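Local coordinates for beta-1,4-galactanase (Humicola insolens, PDB 1HJQ), which hydrolyses beta-1,4-galactosidic linkages in type I arabinogalactans as a family 53 glycoside hydrolase of clan GH-A, at residues 104-109 with 157-162; 142-145 with 151-154; 119-124 with 167-172; 50-53 with 57-60; 2-7 with 172-177. One frame throughout, in Å; residues are numbered along the deposited sequence.

Contact 1 of 5, residues 104-109 with 157-162. With NAG (2-acetamido-2-deoxy-beta-D-glucopyranose), chain B.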
# COMPACT_ATOMS: atom_id res chain seq x y z
N ASN A 104 -22.03 -1.15 16.41
CA ASN A 104 -21.10 -0.31 17.15
C ASN A 104 -19.70 -0.33 16.56
O ASN A 104 -19.05 0.70 16.49
CB ASN A 104 -21.05 -0.73 18.62
CG ASN A 104 -22.20 -0.15 19.43
OD1 ASN A 104 -22.51 1.04 19.31
ND2 ASN A 104 -22.82 -0.98 20.27
N LEU A 105 -19.24 -1.50 16.12
CA LEU A 105 -17.91 -1.61 15.53
C LEU A 105 -17.85 -0.72 14.29
O LEU A 105 -16.89 0.03 14.10
CB LEU A 105 -17.61 -3.06 15.14
CG LEU A 105 -16.27 -3.26 14.42
CD1 LEU A 105 -15.14 -2.79 15.32
CD2 LEU A 105 -16.09 -4.72 14.07
N ALA A 106 -18.88 -0.82 13.45
CA ALA A 106 -18.96 -0.04 12.24
C ALA A 106 -18.97 1.45 12.59
O ALA A 106 -18.32 2.26 11.93
CB ALA A 106 -20.23 -0.41 11.46
N TRP A 107 -19.73 1.80 13.62
CA TRP A 107 -19.83 3.18 14.08
C TRP A 107 -18.44 3.66 14.47
O TRP A 107 -18.00 4.75 14.10
CB TRP A 107 -20.77 3.24 15.28
CG TRP A 107 -21.34 4.58 15.54
CD1 TRP A 107 -21.24 5.69 14.75
CD2 TRP A 107 -22.16 4.95 16.65
NE1 TRP A 107 -21.95 6.73 15.31
CE2 TRP A 107 -22.52 6.30 16.47
CE3 TRP A 107 -22.63 4.26 17.78
CZ2 TRP A 107 -23.34 6.99 17.39
CZ3 TRP A 107 -23.43 4.94 18.69
CH2 TRP A 107 -23.78 6.29 18.48
N LYS A 108 -17.74 2.81 15.23
CA LYS A 108 -16.39 3.10 15.69
C LYS A 108 -15.46 3.29 14.50
O LYS A 108 -14.70 4.25 14.43
CB LYS A 108 -15.87 1.95 16.56
CG LYS A 108 -15.31 2.39 17.91
CD LYS A 108 -14.20 3.41 17.75
CE LYS A 108 -13.75 3.94 19.10
NZ LYS A 108 -12.84 5.10 18.96
N LEU A 109 -15.51 2.36 13.55
CA LEU A 109 -14.67 2.45 12.37
C LEU A 109 -14.93 3.79 11.69
O LEU A 109 -14.01 4.42 11.15
CB LEU A 109 -14.96 1.31 11.40
CG LEU A 109 -14.03 1.29 10.19
CD1 LEU A 109 -12.61 1.00 10.65
CD2 LEU A 109 -14.50 0.24 9.19
N LEU A 157 -16.95 -1.61 5.57
CA LEU A 157 -16.34 -0.76 4.57
C LEU A 157 -17.20 0.46 4.25
O LEU A 157 -16.68 1.56 4.11
CB LEU A 157 -16.04 -1.57 3.31
CG LEU A 157 -15.12 -2.77 3.58
CD1 LEU A 157 -14.92 -3.58 2.30
CD2 LEU A 157 -13.80 -2.29 4.15
N HIS A 158 -18.51 0.26 4.16
CA HIS A 158 -19.40 1.38 3.88
C HIS A 158 -19.17 2.49 4.90
O HIS A 158 -18.99 3.66 4.55
CB HIS A 158 -20.86 0.94 3.91
CG HIS A 158 -21.82 2.07 3.74
ND1 HIS A 158 -21.99 2.72 2.53
CD2 HIS A 158 -22.61 2.71 4.63
CE1 HIS A 158 -22.85 3.72 2.69
NE2 HIS A 158 -23.24 3.73 3.96
N SER A 159 -19.18 2.12 6.18
CA SER A 159 -18.98 3.08 7.26
C SER A 159 -17.64 3.78 7.13
O SER A 159 -17.54 5.00 7.31
CB SER A 159 -19.06 2.38 8.61
OG SER A 159 -20.35 1.83 8.82
N ALA A 160 -16.60 3.01 6.83
CA ALA A 160 -15.25 3.56 6.69
C ALA A 160 -15.18 4.50 5.50
O ALA A 160 -14.59 5.58 5.58
CB ALA A 160 -14.25 2.45 6.52
N ALA A 161 -15.79 4.09 4.39
CA ALA A 161 -15.79 4.92 3.19
C ALA A 161 -16.39 6.28 3.51
O ALA A 161 -15.89 7.31 3.07
CB ALA A 161 -16.58 4.25 2.10
N TRP A 162 -17.47 6.27 4.28
CA TRP A 162 -18.14 7.51 4.63
C TRP A 162 -17.44 8.33 5.68
O TRP A 162 -17.66 9.54 5.76
CB TRP A 162 -19.60 7.24 5.02
CG TRP A 162 -20.41 7.08 3.80
CD1 TRP A 162 -20.52 5.96 3.03
CD2 TRP A 162 -21.08 8.13 3.09
NE1 TRP A 162 -21.22 6.24 1.87
CE2 TRP A 162 -21.57 7.57 1.89
CE3 TRP A 162 -21.31 9.48 3.35
CZ2 TRP A 162 -22.28 8.32 0.94
CZ3 TRP A 162 -22.02 10.23 2.41
CH2 TRP A 162 -22.49 9.65 1.22
C1 NAG B . -19.06 7.57 17.62
C2 NAG B . -19.25 6.80 18.93
C3 NAG B . -20.55 7.24 19.62
C4 NAG B . -20.57 8.77 19.78
C5 NAG B . -20.37 9.40 18.40
C6 NAG B . -20.41 10.92 18.42
C7 NAG B . -18.54 4.53 19.37
C8 NAG B . -19.20 3.24 19.81
N2 NAG B . -19.28 5.38 18.66
O3 NAG B . -20.67 6.62 20.89
O4 NAG B . -21.81 9.19 20.34
O5 NAG B . -19.10 8.99 17.85
O6 NAG B . -19.13 11.47 18.15
O7 NAG B . -17.38 4.77 19.67

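Contact 2 of 5, residues 142-145 with 151-154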
# COMPACT_ATOMS: atom_id res chain seq x y z
N TRP A 142 -11.35 -8.59 12.72
CA TRP A 142 -11.81 -9.89 13.18
C TRP A 142 -12.25 -9.81 14.64
O TRP A 142 -11.69 -9.04 15.41
CB TRP A 142 -10.71 -10.93 13.03
CG TRP A 142 -10.27 -11.14 11.62
CD1 TRP A 142 -10.85 -10.62 10.50
CD2 TRP A 142 -9.19 -11.95 11.18
NE1 TRP A 142 -10.18 -11.06 9.38
CE2 TRP A 142 -9.16 -11.88 9.77
CE3 TRP A 142 -8.23 -12.74 11.84
CZ2 TRP A 142 -8.21 -12.56 9.01
CZ3 TRP A 142 -7.29 -13.41 11.08
CH2 TRP A 142 -7.29 -13.32 9.67
N PRO A 143 -13.20 -10.66 15.04
CA PRO A 143 -13.92 -11.70 14.29
C PRO A 143 -15.00 -11.24 13.32
O PRO A 143 -15.19 -11.86 12.28
CB PRO A 143 -14.52 -12.58 15.39
CG PRO A 143 -13.77 -12.21 16.62
CD PRO A 143 -13.55 -10.74 16.47
N LEU A 144 -15.73 -10.19 13.68
CA LEU A 144 -16.82 -9.68 12.85
C LEU A 144 -16.53 -9.57 11.35
O LEU A 144 -17.27 -10.13 10.54
CB LEU A 144 -17.29 -8.33 13.39
CG LEU A 144 -17.86 -8.38 14.81
CD1 LEU A 144 -18.15 -6.98 15.29
CD2 LEU A 144 -19.13 -9.23 14.84
N GLY A 145 -15.47 -8.86 10.98
CA GLY A 145 -15.17 -8.70 9.57
C GLY A 145 -14.36 -9.80 8.90
O GLY A 145 -13.77 -9.59 7.83
N TYR A 151 -21.61 -9.88 4.86
CA TYR A 151 -22.50 -8.80 5.26
C TYR A 151 -21.76 -7.82 6.16
O TYR A 151 -21.74 -6.63 5.88
CB TYR A 151 -23.73 -9.33 6.01
CG TYR A 151 -24.66 -8.22 6.43
CD1 TYR A 151 -25.43 -7.54 5.49
CD2 TYR A 151 -24.73 -7.79 7.77
CE1 TYR A 151 -26.25 -6.47 5.86
CE2 TYR A 151 -25.55 -6.72 8.14
CZ TYR A 151 -26.31 -6.07 7.18
OH TYR A 151 -27.13 -5.01 7.52
N ASN A 152 -21.16 -8.33 7.23
CA ASN A 152 -20.43 -7.46 8.15
C ASN A 152 -19.35 -6.67 7.43
O ASN A 152 -19.15 -5.49 7.73
CB ASN A 152 -19.80 -8.27 9.29
CG ASN A 152 -20.83 -8.77 10.31
OD1 ASN A 152 -21.97 -8.28 10.36
ND2 ASN A 152 -20.43 -9.74 11.13
N ILE A 153 -18.66 -7.30 6.50
CA ILE A 153 -17.59 -6.64 5.76
C ILE A 153 -18.08 -5.43 4.96
O ILE A 153 -17.57 -4.31 5.13
CB ILE A 153 -16.87 -7.62 4.80
CG1 ILE A 153 -16.20 -8.73 5.61
CG2 ILE A 153 -15.83 -6.88 3.98
CD1 ILE A 153 -15.63 -9.85 4.77
N ALA A 154 -19.06 -5.65 4.09
CA ALA A 154 -19.58 -4.56 3.27
C ALA A 154 -20.10 -3.47 4.19
O ALA A 154 -20.03 -2.28 3.90
CB ALA A 154 -20.70 -5.07 2.37

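Contact 3 of 5, residues 119-124 with 167-172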
# COMPACT_ATOMS: atom_id res chain seq x y z
N ARG A 119 -8.09 14.97 10.86
CA ARG A 119 -6.82 15.31 11.48
C ARG A 119 -5.89 15.90 10.42
O ARG A 119 -5.18 16.88 10.67
CB ARG A 119 -6.20 14.06 12.10
CG ARG A 119 -5.07 14.34 13.04
CD ARG A 119 -5.54 15.07 14.28
NE ARG A 119 -4.39 15.44 15.09
CZ ARG A 119 -3.64 14.59 15.78
NH1 ARG A 119 -3.92 13.29 15.78
NH2 ARG A 119 -2.58 15.03 16.45
N PHE A 120 -5.91 15.31 9.23
CA PHE A 120 -5.09 15.81 8.13
C PHE A 120 -5.68 17.10 7.58
O PHE A 120 -4.96 18.06 7.30
CB PHE A 120 -4.99 14.77 7.01
CG PHE A 120 -4.10 13.61 7.32
CD1 PHE A 120 -4.62 12.44 7.86
CD2 PHE A 120 -2.73 13.71 7.11
CE1 PHE A 120 -3.78 11.38 8.19
CE2 PHE A 120 -1.89 12.65 7.44
CZ PHE A 120 -2.41 11.48 7.98
N ALA A 121 -7.00 17.13 7.43
CA ALA A 121 -7.69 18.30 6.92
C ALA A 121 -7.38 19.52 7.78
O ALA A 121 -6.99 20.57 7.26
CB ALA A 121 -9.19 18.05 6.91
N ASP A 122 -7.56 19.38 9.09
CA ASP A 122 -7.30 20.47 10.01
C ASP A 122 -5.83 20.87 10.01
O ASP A 122 -5.48 22.02 10.28
CB ASP A 122 -7.71 20.08 11.43
CG ASP A 122 -9.20 19.78 11.55
OD1 ASP A 122 -9.97 20.20 10.66
OD2 ASP A 122 -9.59 19.13 12.55
N ALA A 123 -4.96 19.91 9.70
CA ALA A 123 -3.53 20.16 9.66
C ALA A 123 -3.13 20.81 8.34
O ALA A 123 -2.00 21.25 8.19
CB ALA A 123 -2.78 18.87 9.85
N GLY A 124 -4.07 20.87 7.40
CA GLY A 124 -3.79 21.47 6.11
C GLY A 124 -3.04 20.54 5.17
O GLY A 124 -2.42 20.98 4.21
N SER A 167 -15.63 13.83 5.99
CA SER A 167 -14.57 14.62 6.61
C SER A 167 -14.40 16.00 5.96
O SER A 167 -15.00 16.28 4.93
CB SER A 167 -13.24 13.87 6.54
OG SER A 167 -12.76 13.82 5.21
N ARG A 168 -13.58 16.84 6.58
CA ARG A 168 -13.30 18.18 6.07
C ARG A 168 -12.34 18.12 4.88
O ARG A 168 -12.00 19.16 4.31
CB ARG A 168 -12.67 19.05 7.16
CG ARG A 168 -13.57 20.13 7.73
CD ARG A 168 -14.06 19.76 9.11
NE ARG A 168 -12.97 19.62 10.07
CZ ARG A 168 -13.13 19.10 11.28
NH1 ARG A 168 -14.32 18.66 11.65
NH2 ARG A 168 -12.10 18.98 12.10
N LEU A 169 -11.89 16.93 4.52
CA LEU A 169 -10.97 16.82 3.40
C LEU A 169 -11.59 17.36 2.13
O LEU A 169 -12.74 17.06 1.81
CB LEU A 169 -10.56 15.37 3.17
CG LEU A 169 -9.49 14.81 4.10
CD1 LEU A 169 -9.21 13.36 3.72
CD2 LEU A 169 -8.23 15.65 3.99
N ASN A 170 -10.82 18.17 1.43
CA ASN A 170 -11.28 18.75 0.18
C ASN A 170 -10.04 19.16 -0.61
O ASN A 170 -9.20 19.92 -0.12
CB ASN A 170 -12.16 19.97 0.43
CG ASN A 170 -13.04 20.31 -0.77
OD1 ASN A 170 -13.55 21.43 -0.89
ND2 ASN A 170 -13.24 19.33 -1.65
N PRO A 171 -9.89 18.61 -1.83
CA PRO A 171 -10.84 17.64 -2.39
C PRO A 171 -10.76 16.33 -1.61
O PRO A 171 -9.81 16.10 -0.88
CB PRO A 171 -10.37 17.49 -3.83
CG PRO A 171 -8.88 17.63 -3.68
CD PRO A 171 -8.75 18.82 -2.74
N LYS A 172 -11.78 15.48 -1.78
CA LYS A 172 -11.81 14.19 -1.11
C LYS A 172 -10.87 13.24 -1.83
O LYS A 172 -10.79 13.25 -3.06
CB LYS A 172 -13.22 13.60 -1.14
CG LYS A 172 -14.31 14.53 -0.66
CD LYS A 172 -14.33 14.68 0.84
CE LYS A 172 -15.50 15.57 1.25
NZ LYS A 172 -15.68 15.66 2.72

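Contact 4 of 5, residues 50-53 with 57-60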
# COMPACT_ATOMS: atom_id res chain seq x y z
N VAL A 50 -3.97 2.20 14.70
CA VAL A 50 -4.82 2.81 15.72
C VAL A 50 -4.05 3.16 17.00
O VAL A 50 -3.66 4.32 17.20
CB VAL A 50 -6.00 1.87 16.07
CG1 VAL A 50 -6.99 2.58 16.99
CG2 VAL A 50 -6.70 1.42 14.80
N ASN A 51 -3.82 2.17 17.86
CA ASN A 51 -3.10 2.41 19.11
C ASN A 51 -1.82 1.59 19.20
O ASN A 51 -1.72 0.68 20.02
CB ASN A 51 -3.98 2.08 20.30
CG ASN A 51 -5.38 2.64 20.16
OD1 ASN A 51 -5.56 3.86 20.08
ND2 ASN A 51 -6.37 1.76 20.14
N PRO A 52 -0.83 1.89 18.34
CA PRO A 52 0.42 1.13 18.39
C PRO A 52 1.02 1.20 19.78
O PRO A 52 0.91 2.22 20.47
CB PRO A 52 1.28 1.81 17.33
CG PRO A 52 0.74 3.20 17.28
CD PRO A 52 -0.74 2.97 17.35
N TRP A 53 1.65 0.11 20.19
CA TRP A 53 2.25 0.01 21.51
C TRP A 53 3.32 1.05 21.79
O TRP A 53 3.54 1.44 22.94
CB TRP A 53 2.85 -1.38 21.71
CG TRP A 53 4.08 -1.59 20.90
CD1 TRP A 53 4.16 -1.87 19.56
CD2 TRP A 53 5.43 -1.45 21.35
NE1 TRP A 53 5.47 -1.90 19.15
CE2 TRP A 53 6.27 -1.64 20.23
CE3 TRP A 53 6.01 -1.17 22.59
CZ2 TRP A 53 7.66 -1.56 20.31
CZ3 TRP A 53 7.39 -1.09 22.68
CH2 TRP A 53 8.20 -1.28 21.55
N TYR A 57 3.64 4.92 13.66
CA TYR A 57 2.63 4.75 12.62
C TYR A 57 1.27 5.19 13.12
O TYR A 57 0.25 4.92 12.47
CB TYR A 57 2.57 3.29 12.13
CG TYR A 57 3.93 2.72 11.80
CD1 TYR A 57 4.83 3.42 11.00
CD2 TYR A 57 4.33 1.49 12.32
CE1 TYR A 57 6.09 2.92 10.73
CE2 TYR A 57 5.59 0.99 12.07
CZ TYR A 57 6.47 1.71 11.27
OH TYR A 57 7.75 1.24 11.05
N ASN A 58 1.23 5.85 14.27
CA ASN A 58 -0.06 6.32 14.73
C ASN A 58 -0.32 7.66 14.06
O ASN A 58 0.53 8.16 13.32
CB ASN A 58 -0.14 6.41 16.27
CG ASN A 58 0.66 7.55 16.87
OD1 ASN A 58 1.20 8.41 16.17
ND2 ASN A 58 0.73 7.56 18.20
N LEU A 59 -1.49 8.23 14.29
CA LEU A 59 -1.86 9.49 13.66
C LEU A 59 -0.80 10.58 13.72
O LEU A 59 -0.37 11.08 12.68
CB LEU A 59 -3.17 9.99 14.26
CG LEU A 59 -3.95 10.93 13.33
CD1 LEU A 59 -4.18 10.23 11.98
CD2 LEU A 59 -5.27 11.31 13.99
N ASP A 60 -0.38 10.96 14.92
CA ASP A 60 0.62 12.01 15.07
C ASP A 60 1.84 11.70 14.21
O ASP A 60 2.35 12.56 13.50
CB ASP A 60 1.05 12.14 16.53
CG ASP A 60 -0.11 12.43 17.46
OD1 ASP A 60 -0.94 13.32 17.14
OD2 ASP A 60 -0.20 11.77 18.52

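Contact 5 of 5, residues 2-7 with 172-177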
# COMPACT_ATOMS: atom_id res chain seq x y z
N LEU A 2 2.32 5.97 -15.73
CA LEU A 2 1.58 6.02 -14.47
C LEU A 2 1.32 7.40 -13.88
O LEU A 2 2.17 8.28 -13.89
CB LEU A 2 2.30 5.17 -13.43
CG LEU A 2 2.58 3.73 -13.85
CD1 LEU A 2 3.54 3.08 -12.87
CD2 LEU A 2 1.28 2.96 -13.94
N GLN A 3 0.11 7.55 -13.35
CA GLN A 3 -0.29 8.79 -12.72
C GLN A 3 0.32 8.82 -11.32
O GLN A 3 0.85 9.84 -10.87
CB GLN A 3 -1.81 8.85 -12.60
CG GLN A 3 -2.32 10.20 -12.15
CD GLN A 3 -3.81 10.18 -11.89
OE1 GLN A 3 -4.57 9.51 -12.59
NE2 GLN A 3 -4.24 10.94 -10.90
N TYR A 4 0.22 7.69 -10.64
CA TYR A 4 0.74 7.56 -9.29
C TYR A 4 1.96 6.64 -9.28
O TYR A 4 1.86 5.45 -9.57
CB TYR A 4 -0.33 6.98 -8.37
CG TYR A 4 -1.64 7.73 -8.38
CD1 TYR A 4 -1.72 9.05 -7.94
CD2 TYR A 4 -2.82 7.11 -8.77
CE1 TYR A 4 -2.94 9.73 -7.88
CE2 TYR A 4 -4.04 7.77 -8.72
CZ TYR A 4 -4.09 9.08 -8.27
OH TYR A 4 -5.32 9.72 -8.19
N LYS A 5 3.12 7.20 -8.96
CA LYS A 5 4.33 6.40 -8.90
C LYS A 5 5.12 6.80 -7.67
O LYS A 5 5.62 7.92 -7.57
CB LYS A 5 5.16 6.57 -10.17
CG LYS A 5 5.46 8.00 -10.56
CD LYS A 5 6.20 8.03 -11.89
CE LYS A 5 6.45 9.45 -12.38
NZ LYS A 5 7.24 9.44 -13.65
N GLY A 6 5.21 5.88 -6.72
CA GLY A 6 5.93 6.19 -5.50
C GLY A 6 6.30 4.99 -4.66
O GLY A 6 6.31 3.85 -5.14
N VAL A 7 6.61 5.25 -3.40
CA VAL A 7 7.01 4.21 -2.49
C VAL A 7 6.28 4.35 -1.16
O VAL A 7 5.68 5.38 -0.87
CB VAL A 7 8.52 4.29 -2.19
CG1 VAL A 7 9.32 4.33 -3.49
CG2 VAL A 7 8.81 5.51 -1.34
N LYS A 172 -11.78 15.48 -1.78
CA LYS A 172 -11.81 14.19 -1.11
C LYS A 172 -10.87 13.24 -1.83
O LYS A 172 -10.79 13.25 -3.06
CB LYS A 172 -13.22 13.60 -1.14
CG LYS A 172 -14.31 14.53 -0.66
CD LYS A 172 -14.33 14.68 0.84
CE LYS A 172 -15.50 15.57 1.25
NZ LYS A 172 -15.68 15.66 2.72
N PRO A 173 -10.13 12.41 -1.08
CA PRO A 173 -9.19 11.45 -1.67
C PRO A 173 -9.95 10.29 -2.30
O PRO A 173 -11.10 10.03 -1.96
CB PRO A 173 -8.38 11.00 -0.47
CG PRO A 173 -9.40 11.01 0.62
CD PRO A 173 -10.08 12.34 0.39
N LYS A 174 -9.30 9.60 -3.22
CA LYS A 174 -9.90 8.45 -3.86
C LYS A 174 -9.90 7.35 -2.82
O LYS A 174 -8.89 7.10 -2.17
CB LYS A 174 -9.07 8.03 -5.08
CG LYS A 174 -8.96 9.13 -6.11
CD LYS A 174 -8.27 8.67 -7.38
CE LYS A 174 -8.34 9.75 -8.44
NZ LYS A 174 -7.92 9.24 -9.76
N ILE A 175 -11.05 6.72 -2.64
CA ILE A 175 -11.15 5.66 -1.66
C ILE A 175 -10.77 4.35 -2.32
O ILE A 175 -11.29 4.00 -3.38
CB ILE A 175 -12.58 5.59 -1.10
CG1 ILE A 175 -12.92 6.95 -0.47
CG2 ILE A 175 -12.68 4.48 -0.07
CD1 ILE A 175 -14.38 7.13 -0.10
N MET A 176 -9.84 3.63 -1.69
CA MET A 176 -9.34 2.38 -2.23
C MET A 176 -9.55 1.16 -1.34
O MET A 176 -9.49 1.24 -0.12
CB MET A 176 -7.83 2.53 -2.52
CG MET A 176 -7.14 1.23 -2.91
SD MET A 176 -5.35 1.31 -2.74
CE MET A 176 -4.93 2.42 -4.11
N VAL A 177 -9.80 0.02 -1.98
CA VAL A 177 -9.96 -1.25 -1.29
C VAL A 177 -8.71 -2.02 -1.71
O VAL A 177 -8.44 -2.18 -2.90
CB VAL A 177 -11.24 -2.00 -1.71
CG1 VAL A 177 -11.21 -3.43 -1.17
CG2 VAL A 177 -12.46 -1.27 -1.17

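Contact 1 of 5, residues 104-109 with 157-162
Ala106 and Leu109 of helix 102-123 pack against Ser159 and Ala160 of helix 150-165, and the backbones approach closely, with CA atoms 5.9 Å apart for Ala106 and Ser159 and 5.8 Å for Leu109 and Ala160. Small residues permit this spacing. Ser159 comes against Ala106 with its CB, 3.4 Å from Ala106 O, while Ser159 OG lies 3.5 Å from Ala106 CB. The hydroxyl is turned beside its own backbone N (chi1 -63°) and makes a weak bond back to Arg155 O in the preceding turn. Leu109 is the larger partner: its CG is anti to the backbone N, and the CD2 branch ends 3.5 Å from Ala160 CB. Trp107 points away from this interface, and its indole packs against the N-acetylglucosamine of a glycan attached to the protein. The sugar's amide nitrogen N2 lies over one face of the indole, offset toward the rim, and the acetyl oxygen O7 is 3.6 Å from Lys108 CG. Asn111, in an Asn-Tyr-Thr sequon, is the third residue beside this glycan. Helix 102-123 therefore joins two different chemistries: close packing of small side chains against its neighbour, in which the serine hydroxyl turns back to its own helix, and a carbohydrate resting on an aromatic face.

Contact 2 of 5, residues 142-145 with 151-154
The flat amide of Asn152 receives Leu144 at its nitrogen end: Leu144 O lies almost in the amide plane, and Leu144 CB and CD2 stand to one side of that plane, beyond the nitrogen end, with CD2 4.0 Å from Asn152 ND2. Asn152 ND2 donates to Leu144 O over 3.2 Å, with an N-H...O angle of 157°. From the acceptor's standpoint the approach is less regular, because the donor stands 40° above the carbonyl plane. Asn149 ND2 also donates to Leu144 O, giving this carbonyl two side-chain amide partners, one just before helix 150-165 and one in its first turn. The side chain of Asn152 leaves the helix beside its own backbone N (chi1 -73°), which carries the amide to the loop. One residue on, Ile153 packs its CG1 methylene 3.4 Å from Gly145 O, and the backbones are close here, 5.0 Å between the CA atoms of Gly145 and Ile153. Before Leu144 the loop contains a cis peptide between Trp142 and Pro143, and the Trp142 indole forms a cation-pi pair with Lys146. The contact thus folds the loop after strand 129-132 back on the first turn of helix 150-165, with helix 102-123 touching Leu144 and Asn152, and helix 185-198 touching Ile153.

Contact 3 of 5, residues 119-124 with 167-172
Asp122 and Arg168 form a surface salt bridge between two elements of the beta/alpha barrel, the last turn of helix 102-123 and the loop leading from helix 150-165 into strand 174-179. The carboxylate and guanidinium planes are only 9° apart and the acid lies at the guanidinium edge, so the two groups meet edge to edge. Arg168 grips side-on: NE donates to Asp122 OD1 at 3.1 Å and NH2 to Asp122 OD2 at 2.6 Å, while NH2 also reaches OD1 at 2.8 Å. Both oxygens use their syn lone pairs, and the three bonds lie within a few degrees of the guanidinium plane, a geometry that fixes the rotation of both groups. Bends at chi2 (105°) and chi3 (63°) curl the arginine chain back toward the helix, allowing its head to meet the acid while its CB packs on Ala121. The Arg168 backbone N is held separately by Asn118 OD1 of the same helix. Gly124, with positive phi, ends that helix in a Schellman motif, and Gly124 N bonds to Ala121 O. Beneath the ion pair the contact turns apolar and buried on the Leu169 side. Here Ala121 CB lies 3.6 Å from Arg168 CB and 3.9 Å from Leu169 CD2.

Contact 4 of 5, residues 50-53 with 57-60
Asn58 meets Pro52 across a short surface loop, and the second segment leads into that meeting from Tyr57. This tyrosine adopts positive phi (77°) and is buried. Its ring makes edge-to-face contacts with Trp49 and Tyr61, its hydroxyl is hydrogen-bonded to Arg47 NH2, and its backbone pairs with that of Trp49, fastening the base of the loop. Asn58 follows and carries the contact. Its CB points toward the first segment and rests against the proline ring, 3.5 Å from Pro52 CG and 3.7 Å from Pro52 CD, with the two side chains crossing at about a right angle. Val50 adds a looser touch through its carbonyl, Val50 O standing 4.2 Å from Asn58 CB. The amide of Asn58 is engaged in another direction: with CG between the backbone N and the carbonyl carbon (chi1 72°), OD1 accepts from Tyr61 N, so the residue is the N-cap of helix 59-71. Thus the beta carbon packs on proline while the amide oxygen closes the first turn. Leu59 and Asp60 then begin the helix and take no part in the proline packing, Asp60 OD1 forming a salt bridge with Arg119 NH2. The contact therefore closes the connection from strand 43-48 to helix 59-71, and helix 102-123 lies alongside, touching Val50 through Tyr112 and Leu59 through Ser116, Arg119 and Phe120.

Contact 5 of 5, residues 2-7 with 172-177
Tyr4 and Lys174 stand near the beginnings of strands 4-8 and 174-179, which are not neighbours in the sheet: even the nearest CA atoms, those of these two residues, are 12.0 Å apart. Only long side chains span such a gap. Both CB atoms point toward the opposite strand, and the side chains cross at an angle, the lysine coming to the hydroxyl end of the tyrosine. Lys174 is extended beyond CG, with CG beside the backbone N (chi1 -60°), and the end of its chain passes alongside Tyr4 OH, with CE 3.0 Å and NZ 3.1 Å from that oxygen and NZ near the ring plane. The firm polar partner of that ammonium is Glu240 OE1, a salt bridge to the residue that starts strand 240-245. Gln3 covers part of one face of the Tyr4 ring with its amide, whose carbon CD is 3.8 Å above the plane and offset toward the rim. Deeper along the strands, Met176 also points toward the first strand, while Tyr4 and Met176 both touch Ile129 of strand 129-132. Side chains from several strands, among them 4-8, 129-132, 174-179 and 290-296, thus pack in the N-terminal end of the eight-stranded barrel, the interior packing of a TIM barrel remote from the catalytic carboxylates.

Overall arrangement
All five contacts belong to one beta/alpha barrel. Contact 5 spans its interior between the first and fifth strands, with a centre 9 Å from that of the chain; the others lie 17 to 21 Å out, among the surrounding helices and loops. Along the chain, contact 4 closes first, contact 2 is nested within contact 1, contacts 1 and 3 interleave, and contact 5 encloses them all. The centres of contacts 1 and 3 are 18 Å apart. Both use helix 102-123, and contacts 1 and 2 share helix 150-165. Arg119 and Asp60 link contacts 3 and 4. Contact 1 joins two successive helices, contacts 2, 3 and 4 tie connecting loops to helices, and contact 5 packs the interior.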